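PDB 5VQE: beta-glucoside phosphorylase BglX from Unidentified, which probably cleaves beta-glucosides by phosphorolysis, passing the glucosyl group to phosphate, as a member of glycoside hydrolase family 3. Local coordinates for residues A[433-438]-A[443-448]. Sequence-based numbering, arbitrary orientation.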
# COMPACT_ATOMS: atom_id res chain seq x y z
N LEU A 433 20.49 -7.27 -13.12
CA LEU A 433 21.21 -7.95 -12.05
C LEU A 433 21.04 -9.45 -12.17
O LEU A 433 22.03 -10.21 -12.14
CB LEU A 433 20.72 -7.45 -10.69
CG LEU A 433 21.35 -8.17 -9.49
CD1 LEU A 433 22.86 -7.92 -9.43
CD2 LEU A 433 20.67 -7.76 -8.19
N PHE A 434 19.79 -9.91 -12.29
CA PHE A 434 19.52 -11.34 -12.43
C PHE A 434 20.29 -11.93 -13.60
O PHE A 434 20.91 -13.00 -13.48
CB PHE A 434 18.01 -11.56 -12.59
CG PHE A 434 17.60 -13.00 -12.68
CD1 PHE A 434 17.58 -13.81 -11.56
CD2 PHE A 434 17.18 -13.54 -13.89
CE1 PHE A 434 17.19 -15.12 -11.63
CE2 PHE A 434 16.80 -14.86 -13.97
CZ PHE A 434 16.80 -15.66 -12.84
N LYS A 435 20.29 -11.24 -14.74
CA LYS A 435 21.05 -11.71 -15.89
C LYS A 435 22.53 -11.85 -15.54
O LYS A 435 23.14 -12.89 -15.79
CB LYS A 435 20.87 -10.75 -17.07
CG LYS A 435 21.56 -11.19 -18.37
CD LYS A 435 21.15 -10.29 -19.53
CE LYS A 435 21.69 -10.79 -20.87
NZ LYS A 435 23.17 -10.65 -20.98
N GLY A 436 23.10 -10.82 -14.93
CA GLY A 436 24.51 -10.88 -14.56
C GLY A 436 24.83 -12.00 -13.60
O GLY A 436 25.88 -12.65 -13.71
N LEU A 437 23.95 -12.25 -12.63
CA LEU A 437 24.21 -13.30 -11.65
C LEU A 437 24.13 -14.69 -12.28
O LEU A 437 24.86 -15.58 -11.86
CB LEU A 437 23.25 -13.18 -10.47
CG LEU A 437 23.40 -11.93 -9.60
CD1 LEU A 437 22.38 -11.95 -8.47
CD2 LEU A 437 24.81 -11.78 -9.04
N LEU A 438 23.26 -14.88 -13.27
CA LEU A 438 23.26 -16.15 -14.00
C LEU A 438 24.57 -16.34 -14.74
O LEU A 438 25.14 -17.44 -14.74
CB LEU A 438 22.09 -16.21 -14.98
CG LEU A 438 20.69 -16.43 -14.41
CD1 LEU A 438 19.66 -16.32 -15.53
CD2 LEU A 438 20.59 -17.77 -13.75
N PHE A 443 26.31 -19.65 -16.83
CA PHE A 443 25.36 -19.71 -17.93
C PHE A 443 25.70 -18.67 -18.99
O PHE A 443 26.21 -17.58 -18.69
CB PHE A 443 23.93 -19.49 -17.44
CG PHE A 443 23.42 -20.57 -16.52
CD1 PHE A 443 23.04 -21.80 -17.02
CD2 PHE A 443 23.32 -20.35 -15.16
CE1 PHE A 443 22.56 -22.79 -16.18
CE2 PHE A 443 22.85 -21.34 -14.32
CZ PHE A 443 22.47 -22.55 -14.83
N ILE A 444 25.39 -19.01 -20.24
CA ILE A 444 25.35 -18.03 -21.32
C ILE A 444 23.91 -17.55 -21.44
O ILE A 444 22.99 -18.37 -21.58
CB ILE A 444 25.87 -18.63 -22.63
CG1 ILE A 444 27.36 -18.93 -22.51
CG2 ILE A 444 25.59 -17.69 -23.80
CD1 ILE A 444 27.94 -19.68 -23.67
N VAL A 445 23.71 -16.24 -21.36
CA VAL A 445 22.37 -15.67 -21.25
C VAL A 445 22.23 -14.52 -22.24
O VAL A 445 22.97 -13.53 -22.15
CB VAL A 445 22.07 -15.17 -19.82
CG1 VAL A 445 20.59 -14.77 -19.70
CG2 VAL A 445 22.41 -16.24 -18.81
N HIS A 446 21.28 -14.65 -23.16
CA HIS A 446 20.90 -13.57 -24.06
C HIS A 446 19.48 -13.13 -23.76
O HIS A 446 18.64 -13.94 -23.34
CB HIS A 446 20.99 -13.98 -25.53
CG HIS A 446 22.38 -14.24 -26.02
ND1 HIS A 446 23.01 -15.44 -25.84
CD2 HIS A 446 23.25 -13.45 -26.69
CE1 HIS A 446 24.22 -15.39 -26.37
NE2 HIS A 446 24.38 -14.19 -26.90
N TRP A 447 19.21 -11.85 -23.97
CA TRP A 447 17.84 -11.36 -23.93
C TRP A 447 17.07 -11.88 -25.14
O TRP A 447 17.63 -12.11 -26.22
CB TRP A 447 17.79 -9.84 -23.95
CG TRP A 447 18.48 -9.10 -22.83
CD1 TRP A 447 19.62 -8.35 -22.93
CD2 TRP A 447 18.04 -8.97 -21.47
NE1 TRP A 447 19.93 -7.79 -21.71
CE2 TRP A 447 18.97 -8.15 -20.80
CE3 TRP A 447 16.96 -9.48 -20.75
CZ2 TRP A 447 18.86 -7.83 -19.45
CZ3 TRP A 447 16.85 -9.16 -19.41
CH2 TRP A 447 17.79 -8.35 -18.77
N PHE A 448 15.75 -12.04 -24.97
CA PHE A 448 14.89 -12.45 -26.07
C PHE A 448 15.11 -11.60 -27.31
O PHE A 448 15.08 -12.10 -28.44
CB PHE A 448 13.42 -12.36 -25.64
CG PHE A 448 12.45 -12.83 -26.69
CD1 PHE A 448 11.78 -11.92 -27.49
CD2 PHE A 448 12.20 -14.18 -26.86
CE1 PHE A 448 10.87 -12.36 -28.45
CE2 PHE A 448 11.31 -14.62 -27.82
CZ PHE A 448 10.64 -13.70 -28.61
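Lys435 reaches from helix 429-441 across to Val445 and Trp447 on strand 444-447, the outermost strand on its side of a mixed six-stranded sheet. Helix and strand are the second and third elements of a beta-alpha-beta unit that starts with strand 412-419, far from the sugar pocket of the N-terminal barrel domain. The two short segments run roughly antiparallel, their axes 8.4 Å apart.

The lysine chain is extended until its last torsion (chi4 -69°), where it bends and brings NZ to the backbone oxygen of Val445. That bond, NZ to Val445 O, measures 3.1 Å, and the amine sits above the carbonyl plane, 36° out of it. The main partner of the charge is in its own helix: the carboxylate of Glu439, one turn on, forms a salt bridge with NZ, and Val445 O is the further acceptor. On the way, CD lies over one face of the Trp447 indole, toward its rim, with CE near NE1: CD is 3.7 Å from the centroid of the six-membered ring, a CH-pi contact, while NZ makes an off-centre cation-pi contact with the five-membered ring. Tyr427 stacks on the same tryptophan. With an alanine here, Val445 O and the Glu439 carboxylate would probably lose their cationic partner, and the indole face the alkyl chain that lies over it.

Further along the helix, toward Leu438, the packing is apolar. Leu438 CB meets Val445 CG2 at 3.8 Å, and Lys435 CG touches the other methyl, CG1. Leu438 CD2 also contacts Phe443 CD2, and helix 534-544 adds Ile541 to the leucine's surroundings.

Where the chain turns from helix to strand, Leu438 O accepts the amide of Phe443, N to O 3.3 Å with an N-H...O angle of 155°, and the same oxygen lies at the edge of the Phe443 ring, 3.5 Å from CD2.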